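Local coordinates for protein probable TonB-dependent siderophore receptor PirA (Acinetobacter baumannii, PDB 5FR8) that probably takes up iron by binding iron-chelating siderophores at the outer membrane, and may bind ferric enterobactin with micromolar affinity, at residues K236-R241 with I256-Q261; V252-S257 with Y297-E302; A314-T319 with R346-R351; W374-F379 with K407-I412. All blocks are in the same frame, centred on the assembly; numbering follows the deposited sequence.

Overall arrangement
All four interactions are antiparallel strand pairs in the wall of the receptor's beta-barrel. Interactions 1 and 2 share strand 250-264, overlap at Ile256 and Ser257, and touch directly. Interaction 2 adjoins interaction 3 through the neighbouring strands 290-305 and 308-323; interactions 3 and 4 adjoin through 343-361 and 365-380, with centres about 9 Å apart. Interactions 1 and 4 lie farthest apart, about 23 Å between centres. Interactions 1, 2 and 4 are surface contacts, while interaction 3 is partly buried. Their chemistry differs: a serine-rich pairing in interaction 1, a largely apolar row in interaction 2, a tyrosine-glutamate bond in interaction 3, and a charged row and a mixed row with a Met-aromatic contact in interaction 4.

Interaction 1 (K236-R241 with I256-Q261); sequences KDISGR and ISSSKQ
Three backbone pairs, Lys236 with Lys260, Ile238 with Ser258 and Gly240 with Ile256, tie the two strands together, each through two N-H...O=C bonds. The segments run antiparallel at 177° with their axes 4.6 Å apart. Between these hydrogen-bonded pairs sit the non-hydrogen-bonded pairs Asp237-Ser259 and Ser239-Ser257, where CA-H...O contacts add to the ladder; Ser259 CA lies 3.2 Å from Lys236 O.

One side-chain hydrogen bond crosses the contact. Ser259 OG donates at 2.6 Å to Asp237 OD1, which accepts with its anti lone pair, the one turned away from the other carboxylate oxygen. With Asp237 CG beside the backbone N (chi1 -59°), the carboxylate comes within reach of Ser259. The second oxygen, OD2, accepts from Asn208 ND2 on the next strand, and the carboxylate thus links three strands.

The remaining contacts are packing. Ser239 and Ser257 meet through their CB atoms at 3.5 Å, on the same face as Asp237 and Ser259. On the face of Ile238 and Ser258, the isoleucine branch methyl CG2 lies 3.2 Å from Ser258 OG. Lys236 and Lys260 rise from that face too, and their NZ atoms end 4.9 Å apart.

Ser259 also touches Trp126 of the plug. The small hydroxyl side chains and the aspartate make the plug-facing row polar, whereas the two like-charged lysine ends probably repel each other on the surface.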
loop_
_atom_site.group_PDB
_atom_site.type_symbol
_atom_site.label_atom_id
_atom_site.label_comp_id
_atom_site.label_asym_id
_atom_site.label_seq_id
_atom_site.Cartn_x
_atom_site.Cartn_y
_atom_site.Cartn_z
ATOM N N LYS A 236 9.055 -6.966 14.977
ATOM C CA LYS A 236 9.077 -8.285 15.624
ATOM C C LYS A 236 7.936 -9.071 15.048
ATOM O O LYS A 236 6.793 -8.648 15.140
ATOM C CB LYS A 236 8.943 -8.138 17.128
ATOM C CG LYS A 236 10.109 -7.357 17.730
ATOM C CD LYS A 236 10.071 -7.364 19.236
ATOM C CE LYS A 236 11.292 -6.666 19.812
ATOM N NZ LYS A 236 11.246 -6.611 21.309
ATOM N N ASP A 237 8.242 -10.186 14.392
ATOM C CA ASP A 237 7.215 -10.948 13.658
ATOM C C ASP A 237 7.323 -12.412 14.017
ATOM O O ASP A 237 8.427 -12.958 14.029
ATOM C CB ASP A 237 7.389 -10.801 12.149
ATOM C CG ASP A 237 7.298 -9.371 11.698
ATOM O OD1 ASP A 237 6.169 -8.836 11.603
ATOM O OD2 ASP A 237 8.364 -8.771 11.428
ATOM N N ILE A 238 6.191 -13.047 14.285
ATOM C CA ILE A 238 6.177 -14.473 14.498
ATOM C C ILE A 238 4.918 -15.033 13.834
ATOM O O ILE A 238 3.856 -14.417 13.910
ATOM C CB ILE A 238 6.198 -14.779 16.005
ATOM C CG1 ILE A 238 6.244 -16.285 16.276
ATOM C CG2 ILE A 238 5.010 -14.123 16.694
ATOM C CD1 ILE A 238 7.652 -16.831 16.316
ATOM N N SER A 239 5.025 -16.174 13.161
ATOM C CA SER A 239 3.872 -16.695 12.430
ATOM C C SER A 239 3.890 -18.196 12.241
ATOM O O SER A 239 4.899 -18.777 11.821
ATOM C CB SER A 239 3.784 -16.055 11.050
ATOM O OG SER A 239 2.964 -16.846 10.191
ATOM N N GLY A 240 2.747 -18.812 12.516
ATOM C CA GLY A 240 2.645 -20.273 12.539
ATOM C C GLY A 240 1.527 -20.789 11.682
ATOM O O GLY A 240 0.467 -20.199 11.621
ATOM N N ARG A 241 1.782 -21.903 11.014
ATOM C CA ARG A 241 0.783 -22.589 10.215
ATOM C C ARG A 241 0.724 -24.054 10.568
ATOM O O ARG A 241 1.767 -24.700 10.701
ATOM C CB ARG A 241 1.157 -22.508 8.766
ATOM C CG ARG A 241 0.263 -23.358 7.883
ATOM C CD ARG A 241 0.482 -22.984 6.423
ATOM N NE ARG A 241 0.005 -21.636 6.138
ATOM C CZ ARG A 241 0.329 -20.941 5.056
ATOM N NH1 ARG A 241 1.120 -21.464 4.122
ATOM N NH2 ARG A 241 -0.160 -19.719 4.911
ATOM N N ILE A 256 -1.844 -18.641 12.521
ATOM C CA ILE A 256 -1.783 -17.725 13.655
ATOM C C ILE A 256 -0.498 -16.935 13.571
ATOM O O ILE A 256 0.581 -17.537 13.592
ATOM C CB ILE A 256 -1.693 -18.462 14.984
ATOM C CG1 ILE A 256 -2.925 -19.316 15.195
ATOM C CG2 ILE A 256 -1.526 -17.456 16.100
ATOM C CD1 ILE A 256 -2.874 -20.111 16.468
ATOM N N SER A 257 -0.604 -15.609 13.491
ATOM C CA SER A 257 0.582 -14.779 13.476
ATOM C C SER A 257 0.400 -13.543 14.337
ATOM O O SER A 257 -0.703 -13.011 14.416
ATOM C CB SER A 257 0.920 -14.337 12.056
ATOM O OG SER A 257 0.144 -13.212 11.716
ATOM N N SER A 258 1.491 -13.072 14.952
ATOM C CA SER A 258 1.483 -11.773 15.645
ATOM C C SER A 258 2.742 -10.940 15.309
ATOM O O SER A 258 3.842 -11.477 15.178
ATOM C CB SER A 258 1.339 -11.986 17.157
ATOM O OG SER A 258 2.578 -12.352 17.710
ATOM N N SER A 259 2.559 -9.635 15.147
ATOM C CA SER A 259 3.642 -8.735 14.791
ATOM C C SER A 259 3.526 -7.457 15.567
ATOM O O SER A 259 2.432 -7.010 15.911
ATOM C CB SER A 259 3.595 -8.383 13.313
ATOM O OG SER A 259 3.802 -9.532 12.505
ATOM N N LYS A 260 4.682 -6.864 15.818
ATOM C CA LYS A 260 4.787 -5.577 16.460
ATOM C C LYS A 260 5.792 -4.739 15.681
ATOM O O LYS A 260 6.899 -5.188 15.367
ATOM C CB LYS A 260 5.245 -5.764 17.908
ATOM C CG LYS A 260 5.891 -4.549 18.556
ATOM C CD LYS A 260 6.142 -4.784 20.045
ATOM C CE LYS A 260 7.200 -3.809 20.576
ATOM N NZ LYS A 260 7.279 -3.802 22.060
ATOM N N GLN A 261 5.397 -3.510 15.381
ATOM C CA GLN A 261 6.282 -2.559 14.743
ATOM C C GLN A 261 6.458 -1.306 15.593
ATOM O O GLN A 261 5.498 -0.567 15.809
ATOM C CB GLN A 261 5.692 -2.167 13.422
ATOM C CG GLN A 261 6.156 -3.021 12.272
ATOM C CD GLN A 261 5.381 -2.673 11.022
ATOM O OE1 GLN A 261 4.874 -1.547 10.903
ATOM N NE2 GLN A 261 5.295 -3.619 10.075
#

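Interaction 2 (V252-S257 with Y297-E302); sequences VLLDIS and YALTHE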
loop_
_atom_site.group_PDB
_atom_site.type_symbol
_atom_site.label_atom_id
_atom_site.label_comp_id
_atom_site.label_asym_id
_atom_site.label_seq_id
_atom_site.Cartn_x
_atom_site.Cartn_y
_atom_site.Cartn_z
ATOM N N VAL A 252 -7.526 -28.763 6.244
ATOM C CA VAL A 252 -7.773 -27.665 7.167
ATOM C C VAL A 252 -6.451 -26.955 7.474
ATOM O O VAL A 252 -5.470 -27.600 7.845
ATOM C CB VAL A 252 -8.418 -28.180 8.451
ATOM C CG1 VAL A 252 -8.565 -27.050 9.438
ATOM C CG2 VAL A 252 -9.774 -28.802 8.152
ATOM N N LEU A 253 -6.437 -25.633 7.287
ATOM C CA LEU A 253 -5.280 -24.797 7.584
ATOM C C LEU A 253 -5.546 -23.877 8.753
ATOM O O LEU A 253 -6.600 -23.253 8.867
ATOM C CB LEU A 253 -4.936 -23.928 6.410
ATOM C CG LEU A 253 -4.149 -24.619 5.311
ATOM C CD1 LEU A 253 -5.043 -25.528 4.474
ATOM C CD2 LEU A 253 -3.503 -23.561 4.426
ATOM N N LEU A 254 -4.558 -23.759 9.614
ATOM C CA LEU A 254 -4.623 -22.811 10.692
ATOM C C LEU A 254 -3.479 -21.846 10.489
ATOM O O LEU A 254 -2.338 -22.285 10.347
ATOM C CB LEU A 254 -4.438 -23.539 12.011
ATOM C CG LEU A 254 -4.476 -22.632 13.238
ATOM C CD1 LEU A 254 -5.891 -22.103 13.440
ATOM C CD2 LEU A 254 -3.975 -23.365 14.473
ATOM N N ASP A 255 -3.763 -20.546 10.457
ATOM C CA ASP A 255 -2.697 -19.532 10.456
ATOM C C ASP A 255 -2.853 -18.638 11.663
ATOM O O ASP A 255 -3.875 -17.974 11.823
ATOM C CB ASP A 255 -2.739 -18.659 9.198
ATOM C CG ASP A 255 -2.386 -19.423 7.911
ATOM O OD1 ASP A 255 -1.319 -20.066 7.830
ATOM O OD2 ASP A 255 -3.185 -19.354 6.969
ATOM N N ILE A 256 -1.844 -18.641 12.521
ATOM C CA ILE A 256 -1.783 -17.725 13.655
ATOM C C ILE A 256 -0.498 -16.935 13.571
ATOM O O ILE A 256 0.581 -17.537 13.592
ATOM C CB ILE A 256 -1.693 -18.462 14.984
ATOM C CG1 ILE A 256 -2.925 -19.316 15.195
ATOM C CG2 ILE A 256 -1.526 -17.456 16.100
ATOM C CD1 ILE A 256 -2.874 -20.111 16.468
ATOM N N SER A 257 -0.604 -15.609 13.491
ATOM C CA SER A 257 0.582 -14.779 13.476
ATOM C C SER A 257 0.400 -13.543 14.337
ATOM O O SER A 257 -0.703 -13.011 14.416
ATOM C CB SER A 257 0.920 -14.337 12.056
ATOM O OG SER A 257 0.144 -13.212 11.716
ATOM N N TYR A 297 -5.716 -14.308 12.895
ATOM C CA TYR A 297 -6.040 -15.742 12.929
ATOM C C TYR A 297 -6.870 -16.093 11.700
ATOM O O TYR A 297 -7.834 -15.416 11.390
ATOM C CB TYR A 297 -6.850 -16.099 14.157
ATOM C CG TYR A 297 -6.291 -15.562 15.432
ATOM C CD1 TYR A 297 -6.201 -14.190 15.631
ATOM C CD2 TYR A 297 -5.892 -16.414 16.459
ATOM C CE1 TYR A 297 -5.700 -13.681 16.802
ATOM C CE2 TYR A 297 -5.379 -15.901 17.639
ATOM C CZ TYR A 297 -5.288 -14.530 17.800
ATOM O OH TYR A 297 -4.775 -13.956 18.932
ATOM N N ALA A 298 -6.512 -17.156 11.003
ATOM C CA ALA A 298 -7.367 -17.607 9.937
ATOM C C ALA A 298 -7.524 -19.102 10.003
ATOM O O ALA A 298 -6.622 -19.807 10.445
ATOM C CB ALA A 298 -6.808 -17.200 8.621
ATOM N N LEU A 299 -8.693 -19.562 9.579
ATOM C CA LEU A 299 -9.021 -20.971 9.529
ATOM C C LEU A 299 -9.619 -21.235 8.156
ATOM O O LEU A 299 -10.523 -20.524 7.705
ATOM C CB LEU A 299 -10.048 -21.287 10.607
ATOM C CG LEU A 299 -10.257 -22.738 11.039
ATOM C CD1 LEU A 299 -8.993 -23.360 11.613
ATOM C CD2 LEU A 299 -11.349 -22.752 12.079
ATOM N N THR A 300 -9.104 -22.240 7.471
ATOM C CA THR A 300 -9.511 -22.484 6.096
ATOM C C THR A 300 -9.843 -23.942 5.877
ATOM O O THR A 300 -9.139 -24.807 6.364
ATOM C CB THR A 300 -8.399 -22.094 5.131
ATOM O OG1 THR A 300 -8.035 -20.726 5.372
ATOM C CG2 THR A 300 -8.883 -22.241 3.707
ATOM N N HIS A 301 -10.920 -24.208 5.148
ATOM C CA HIS A 301 -11.264 -25.572 4.716
ATOM C C HIS A 301 -11.371 -25.632 3.191
ATOM O O HIS A 301 -12.031 -24.813 2.559
ATOM C CB HIS A 301 -12.573 -26.031 5.386
ATOM C CG HIS A 301 -13.026 -27.407 5.002
ATOM N ND1 HIS A 301 -13.626 -27.680 3.792
ATOM C CD2 HIS A 301 -12.990 -28.582 5.673
ATOM C CE1 HIS A 301 -13.934 -28.966 3.734
ATOM N NE2 HIS A 301 -13.559 -29.537 4.863
ATOM N N GLU A 302 -10.706 -26.615 2.613
ATOM C CA GLU A 302 -10.712 -26.784 1.183
ATOM C C GLU A 302 -11.120 -28.190 0.785
ATOM O O GLU A 302 -10.426 -29.160 1.072
ATOM C CB GLU A 302 -9.358 -26.436 0.570
ATOM C CG GLU A 302 -8.161 -26.440 1.495
ATOM C CD GLU A 302 -7.004 -25.623 0.927
ATOM O OE1 GLU A 302 -7.162 -24.388 0.786
ATOM O OE2 GLU A 302 -5.945 -26.212 0.608
#
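Leu254 and Leu299 carry the apolar contact on one face of this strand pair: their CD1 methyls approach to 3.8 Å, the side chains crossing obliquely. Both have CG anti to the backbone N (chi1 179° in Leu254), and Leu299 CD1 also comes 3.6 Å from Leu253 O. Along the same row, Val252 CG2 reaches His301 CD2 at 4.1 Å, and Ile256 CG1 rests 4.3 Å from Tyr297 CD2. His301 NE2 is held by Gln250 OE1, just before the first segment.

The strands belong to the transmembrane beta-barrel of a TonB-dependent receptor, and this largely apolar row, with His301 at one end, lies at the surface, consistent with a wall that faces lipid.

Backbone bonds join Leu253 to Thr300 and Asp255 to Ala298, two for each pair, within an antiparallel arrangement at 167°. Asp255 N to Ala298 O is almost straight, with 176° at the hydrogen. Between the two pairs, Leu299 CA makes a CA-H...O contact with Leu253 O at 3.4 Å.

The face of Leu253, Asp255, Ala298 and Thr300 is mixed. Leu253 and Thr300 meet there through CB, and Asp255 OD1 forms a salt bridge with Arg241 NE on the adjacent strand 232-247. Separately, Glu302 OE2 approaches Leu253 CD1 to 4.0 Å.

Interaction 3 (A314-T319 with R346-R351); sequences AQYDKT and RLETLR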
loop_
_atom_site.group_PDB
_atom_site.type_symbol
_atom_site.label_atom_id
_atom_site.label_comp_id
_atom_site.label_asym_id
_atom_site.label_seq_id
_atom_site.Cartn_x
_atom_site.Cartn_y
_atom_site.Cartn_z
ATOM N N ALA A 314 -12.489 -18.445 7.501
ATOM C CA ALA A 314 -12.763 -17.471 8.538
ATOM C C ALA A 314 -11.442 -16.785 8.888
ATOM O O ALA A 314 -10.419 -17.465 9.047
ATOM C CB ALA A 314 -13.389 -18.132 9.757
ATOM N N GLN A 315 -11.453 -15.452 8.981
ATOM C CA GLN A 315 -10.313 -14.736 9.558
ATOM C C GLN A 315 -10.730 -13.578 10.482
ATOM O O GLN A 315 -11.747 -12.913 10.267
ATOM C CB GLN A 315 -9.321 -14.276 8.483
ATOM C CG GLN A 315 -9.683 -13.002 7.753
ATOM C CD GLN A 315 -8.509 -12.434 6.960
ATOM O OE1 GLN A 315 -8.567 -12.323 5.724
ATOM N NE2 GLN A 315 -7.456 -12.022 7.665
ATOM N N TYR A 316 -9.912 -13.369 11.510
ATOM C CA TYR A 316 -10.094 -12.323 12.528
ATOM C C TYR A 316 -8.751 -11.584 12.669
ATOM O O TYR A 316 -7.700 -12.202 12.857
ATOM C CB TYR A 316 -10.545 -12.960 13.861
ATOM C CG TYR A 316 -10.595 -12.017 15.038
ATOM C CD1 TYR A 316 -11.519 -10.987 15.085
ATOM C CD2 TYR A 316 -9.719 -12.168 16.111
ATOM C CE1 TYR A 316 -11.553 -10.108 16.153
ATOM C CE2 TYR A 316 -9.751 -11.303 17.182
ATOM C CZ TYR A 316 -10.667 -10.273 17.194
ATOM O OH TYR A 316 -10.698 -9.389 18.259
ATOM N N ASP A 317 -8.789 -10.265 12.526
ATOM C CA ASP A 317 -7.585 -9.422 12.612
ATOM C C ASP A 317 -7.760 -8.353 13.664
ATOM O O ASP A 317 -8.805 -7.714 13.751
ATOM C CB ASP A 317 -7.293 -8.748 11.276
ATOM C CG ASP A 317 -6.545 -9.657 10.320
ATOM O OD1 ASP A 317 -6.760 -10.890 10.377
ATOM O OD2 ASP A 317 -5.746 -9.142 9.514
ATOM N N LYS A 318 -6.726 -8.166 14.473
ATOM C CA LYS A 318 -6.747 -7.181 15.561
ATOM C C LYS A 318 -5.523 -6.246 15.463
ATOM O O LYS A 318 -4.373 -6.679 15.547
ATOM C CB LYS A 318 -6.766 -7.899 16.913
ATOM C CG LYS A 318 -7.377 -7.078 18.037
ATOM C CD LYS A 318 -7.323 -7.795 19.376
ATOM C CE LYS A 318 -7.936 -6.926 20.466
ATOM N NZ LYS A 318 -7.946 -7.612 21.786
ATOM N N THR A 319 -5.779 -4.961 15.293
ATOM C CA THR A 319 -4.711 -4.032 15.136
ATOM C C THR A 319 -4.827 -2.943 16.148
ATOM O O THR A 319 -5.908 -2.387 16.320
ATOM C CB THR A 319 -4.761 -3.389 13.769
ATOM O OG1 THR A 319 -4.589 -4.394 12.771
ATOM C CG2 THR A 319 -3.670 -2.420 13.626
ATOM N N ARG A 346 -7.953 1.016 18.232
ATOM C CA ARG A 346 -8.157 -0.422 18.169
ATOM C C ARG A 346 -9.036 -0.779 16.966
ATOM O O ARG A 346 -10.157 -0.312 16.880
ATOM C CB ARG A 346 -8.760 -0.923 19.501
ATOM C CG ARG A 346 -8.776 -2.445 19.624
ATOM C CD ARG A 346 -9.517 -3.027 20.833
ATOM N NE ARG A 346 -10.753 -2.320 21.172
ATOM C CZ ARG A 346 -11.894 -2.375 20.473
ATOM N NH1 ARG A 346 -12.017 -3.111 19.365
ATOM N NH2 ARG A 346 -12.934 -1.668 20.889
ATOM N N LEU A 347 -8.525 -1.597 16.045
ATOM C CA LEU A 347 -9.292 -1.999 14.858
ATOM C C LEU A 347 -9.408 -3.507 14.721
ATOM O O LEU A 347 -8.416 -4.224 14.548
ATOM C CB LEU A 347 -8.642 -1.487 13.595
ATOM C CG LEU A 347 -9.328 -1.840 12.259
ATOM C CD1 LEU A 347 -10.774 -1.375 12.212
ATOM C CD2 LEU A 347 -8.541 -1.224 11.131
ATOM N N GLU A 348 -10.638 -3.982 14.790
ATOM C CA GLU A 348 -10.904 -5.391 14.696
ATOM C C GLU A 348 -11.638 -5.627 13.403
ATOM O O GLU A 348 -12.595 -4.894 13.076
ATOM C CB GLU A 348 -11.792 -5.876 15.830
ATOM C CG GLU A 348 -11.177 -5.788 17.185
ATOM C CD GLU A 348 -12.148 -6.220 18.279
ATOM O OE1 GLU A 348 -12.548 -7.399 18.291
ATOM O OE2 GLU A 348 -12.500 -5.366 19.120
ATOM N N THR A 349 -11.203 -6.667 12.700
ATOM C CA THR A 349 -11.864 -7.112 11.517
ATOM C C THR A 349 -12.200 -8.622 11.618
ATOM O O THR A 349 -11.350 -9.474 11.910
ATOM C CB THR A 349 -10.977 -6.860 10.307
ATOM O OG1 THR A 349 -10.692 -5.447 10.191
ATOM C CG2 THR A 349 -11.646 -7.378 9.048
ATOM N N LEU A 350 -13.466 -8.934 11.372
ATOM C CA LEU A 350 -13.880 -10.312 11.221
ATOM C C LEU A 350 -14.290 -10.483 9.770
ATOM O O LEU A 350 -14.988 -9.630 9.219
ATOM C CB LEU A 350 -15.026 -10.636 12.191
ATOM C CG LEU A 350 -15.610 -12.048 12.134
ATOM C CD1 LEU A 350 -14.572 -13.128 12.435
ATOM C CD2 LEU A 350 -16.786 -12.161 13.087
ATOM N N ARG A 351 -13.832 -11.550 9.130
ATOM C CA ARG A 351 -14.152 -11.739 7.721
ATOM C C ARG A 351 -14.425 -13.197 7.385
ATOM O O ARG A 351 -13.723 -14.102 7.848
ATOM C CB ARG A 351 -13.021 -11.219 6.845
ATOM C CG ARG A 351 -13.226 -11.477 5.352
ATOM C CD ARG A 351 -11.969 -11.175 4.560
ATOM N NE ARG A 351 -11.541 -9.801 4.829
ATOM C CZ ARG A 351 -11.786 -8.763 4.031
ATOM N NH1 ARG A 351 -12.446 -8.930 2.888
ATOM N NH2 ARG A 351 -11.358 -7.558 4.376
#
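Gln315 faces Arg351 across two backbone hydrogen bonds, and their side chains lie side by side, pointing the same way. Gln315 CG, held between its backbone N and carbonyl carbon (chi1 81°), meets Arg351 CB at 3.9 Å. At the amide end, NE2 donates to Asp317 OD1 within the same strand, while Arg351 NH1 has its salt bridge with Glu373.

Tyr316 points to the other face. Its hydroxyl donates to Glu348 OE1, OH to OE1 2.7 Å, and that oxygen sits at the ring edge near the ring plane. The hydroxyl approaches from above the carboxylate, whose plane stands 85° from the ring. Tyr316 CB packs against Leu350 CD1 at 4.3 Å.

Asp317 exchanges backbone bonds with Thr349. Asp317 OD2 makes a salt bridge with Arg294 and OD1 a hydrogen bond with Ser296 OG, while Thr349 OG1 is hydrogen-bonded to Asp377 OD1. At Lys318, the CG methylene lies 4.1 Å from Glu348 CG.

Thr319 closes the walk with a pair of backbone bonds to Leu347, and its OG1 bonds to Ser106 of the plug. The strands are part of an antiparallel barrel wall, and that last bond reflects the plug-filled barrel of TonB-dependent receptors.

Interaction 4 (W374-F379 with K407-I412); sequences WVEDRF and KMESRI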
loop_
_atom_site.group_PDB
_atom_site.type_symbol
_atom_site.label_atom_id
_atom_site.label_comp_id
_atom_site.label_asym_id
_atom_site.label_seq_id
_atom_site.Cartn_x
_atom_site.Cartn_y
_atom_site.Cartn_z
ATOM N N TRP A 374 -18.234 -11.923 3.588
ATOM C CA TRP A 374 -18.775 -11.077 4.645
ATOM C C TRP A 374 -17.619 -10.511 5.416
ATOM O O TRP A 374 -16.727 -11.267 5.840
ATOM C CB TRP A 374 -19.641 -11.869 5.635
ATOM C CG TRP A 374 -19.900 -11.124 6.923
ATOM C CD1 TRP A 374 -19.132 -11.137 8.062
ATOM C CD2 TRP A 374 -20.998 -10.246 7.196
ATOM N NE1 TRP A 374 -19.691 -10.318 9.026
ATOM C CE2 TRP A 374 -20.833 -9.760 8.518
ATOM C CE3 TRP A 374 -22.111 -9.823 6.451
ATOM C CZ2 TRP A 374 -21.732 -8.874 9.098
ATOM C CZ3 TRP A 374 -23.017 -8.947 7.037
ATOM C CH2 TRP A 374 -22.822 -8.480 8.339
ATOM N N VAL A 375 -17.639 -9.197 5.611
ATOM C CA VAL A 375 -16.624 -8.556 6.438
ATOM C C VAL A 375 -17.229 -7.495 7.362
ATOM O O VAL A 375 -17.989 -6.635 6.913
ATOM C CB VAL A 375 -15.487 -7.947 5.582
ATOM C CG1 VAL A 375 -15.998 -6.843 4.678
ATOM C CG2 VAL A 375 -14.407 -7.386 6.486
ATOM N N GLU A 376 -16.889 -7.562 8.649
ATOM C CA GLU A 376 -17.263 -6.516 9.582
ATOM C C GLU A 376 -16.019 -5.923 10.223
ATOM O O GLU A 376 -15.111 -6.652 10.640
ATOM C CB GLU A 376 -18.188 -7.065 10.644
ATOM C CG GLU A 376 -18.661 -6.056 11.686
ATOM C CD GLU A 376 -19.668 -6.670 12.663
ATOM O OE1 GLU A 376 -20.453 -7.539 12.215
ATOM O OE2 GLU A 376 -19.681 -6.301 13.871
ATOM N N ASP A 377 -16.001 -4.595 10.307
ATOM C CA ASP A 377 -14.943 -3.864 11.001
ATOM C C ASP A 377 -15.480 -3.127 12.242
ATOM O O ASP A 377 -16.518 -2.451 12.149
ATOM C CB ASP A 377 -14.321 -2.821 10.072
ATOM C CG ASP A 377 -13.480 -3.432 8.976
ATOM O OD1 ASP A 377 -12.840 -4.464 9.212
ATOM O OD2 ASP A 377 -13.441 -2.866 7.874
ATOM N N ARG A 378 -14.783 -3.255 13.388
ATOM C CA ARG A 378 -15.046 -2.371 14.552
ATOM C C ARG A 378 -13.819 -1.550 14.919
ATOM O O ARG A 378 -12.706 -2.061 14.994
ATOM C CB ARG A 378 -15.521 -3.154 15.763
ATOM C CG ARG A 378 -16.726 -4.019 15.470
ATOM C CD ARG A 378 -17.791 -3.813 16.524
ATOM N NE ARG A 378 -18.478 -5.059 16.807
ATOM C CZ ARG A 378 -17.937 -6.051 17.504
ATOM N NH1 ARG A 378 -16.697 -5.943 17.977
ATOM N NH2 ARG A 378 -18.634 -7.156 17.725
ATOM N N PHE A 379 -14.027 -0.263 15.145
ATOM C CA PHE A 379 -12.922 0.656 15.360
ATOM C C PHE A 379 -13.205 1.536 16.565
ATOM O O PHE A 379 -14.256 2.136 16.655
ATOM C CB PHE A 379 -12.769 1.515 14.110
ATOM C CG PHE A 379 -11.517 2.356 14.075
ATOM C CD1 PHE A 379 -10.273 1.791 14.318
ATOM C CD2 PHE A 379 -11.584 3.700 13.730
ATOM C CE1 PHE A 379 -9.122 2.555 14.246
ATOM C CE2 PHE A 379 -10.434 4.473 13.680
ATOM C CZ PHE A 379 -9.200 3.900 13.943
ATOM N N LYS A 407 -16.551 5.263 18.336
ATOM C CA LYS A 407 -16.715 3.873 17.874
ATOM C C LYS A 407 -17.390 3.850 16.539
ATOM O O LYS A 407 -18.466 4.411 16.380
ATOM C CB LYS A 407 -17.519 3.036 18.883
ATOM C CG LYS A 407 -16.902 3.071 20.271
ATOM C CD LYS A 407 -17.119 1.820 21.103
ATOM C CE LYS A 407 -16.080 1.799 22.228
ATOM N NZ LYS A 407 -16.546 1.178 23.504
ATOM N N MET A 408 -16.745 3.201 15.581
ATOM C CA MET A 408 -17.228 3.158 14.213
ATOM C C MET A 408 -17.394 1.709 13.743
ATOM O O MET A 408 -16.537 0.861 14.043
ATOM C CB MET A 408 -16.233 3.910 13.331
ATOM C CG MET A 408 -16.267 5.415 13.572
ATOM S SD MET A 408 -14.688 6.255 13.327
ATOM C CE MET A 408 -13.984 6.228 14.973
ATOM N N GLU A 409 -18.493 1.439 13.021
ATOM C CA GLU A 409 -18.805 0.104 12.456
ATOM C C GLU A 409 -18.799 0.161 10.946
ATOM O O GLU A 409 -19.224 1.163 10.373
ATOM C CB GLU A 409 -20.223 -0.399 12.864
ATOM C CG GLU A 409 -20.337 -0.930 14.279
ATOM C CD GLU A 409 -21.185 -2.197 14.390
ATOM O OE1 GLU A 409 -21.176 -3.013 13.445
ATOM O OE2 GLU A 409 -21.849 -2.401 15.437
ATOM N N SER A 410 -18.398 -0.941 10.309
ATOM C CA SER A 410 -18.512 -1.106 8.844
ATOM C C SER A 410 -18.830 -2.552 8.499
ATOM O O SER A 410 -18.257 -3.478 9.075
ATOM C CB SER A 410 -17.208 -0.714 8.179
ATOM O OG SER A 410 -17.387 -0.553 6.816
ATOM N N ARG A 411 -19.760 -2.757 7.574
ATOM C CA ARG A 411 -20.106 -4.103 7.147
ATOM C C ARG A 411 -20.264 -4.132 5.630
ATOM O O ARG A 411 -20.915 -3.263 5.031
ATOM C CB ARG A 411 -21.377 -4.584 7.832
ATOM C CG ARG A 411 -21.211 -4.869 9.319
ATOM C CD ARG A 411 -22.505 -5.269 10.046
ATOM N NE ARG A 411 -23.615 -4.332 9.863
ATOM C CZ ARG A 411 -23.665 -3.082 10.335
ATOM N NH1 ARG A 411 -22.646 -2.546 11.028
ATOM N NH2 ARG A 411 -24.751 -2.349 10.090
ATOM N N ILE A 412 -19.637 -5.130 5.014
ATOM C CA ILE A 412 -19.765 -5.361 3.589
ATOM C C ILE A 412 -20.177 -6.787 3.384
ATOM O O ILE A 412 -19.501 -7.694 3.862
ATOM C CB ILE A 412 -18.445 -5.172 2.822
ATOM C CG1 ILE A 412 -17.929 -3.733 2.969
ATOM C CG2 ILE A 412 -18.668 -5.488 1.346
ATOM C CD1 ILE A 412 -16.656 -3.441 2.212
#
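Val375 with Ile412, Asp377 with Ser410 and Phe379 with Met408 each share two backbone hydrogen bonds, in strands running antiparallel at 173° with axes 4.6 Å apart.

On the face of these pairs, Val375 CG1, set between the backbone N and the carbonyl carbon (chi1 63°), packs against Ile412 CB at 3.5 Å. Phe379 and Met408 form a Met-aromatic contact, Met408 SD at the ring edge 5.4 Å from the Phe379 centroid, with Met408 CE 3.7 Å from Phe379 CD2. Met474 of helix 474-477 touches both. Between the two apolar pairs, Asp377 CB meets Ser410 CB at 4.0 Å.

The other face is charged. Glu376 CG meets Arg411 CG at 3.7 Å, and Arg411 CD approaches Trp374 CH2 equally closely. Glu376 OE2 and Glu409 OE1 come within 3.6 Å; their like charges are probably eased by same-strand salt bridges to Arg378 NE and Arg411 NH1, respectively.

The pair is one seam in the antiparallel barrel of a TonB-dependent receptor, side chains alternating between its two faces.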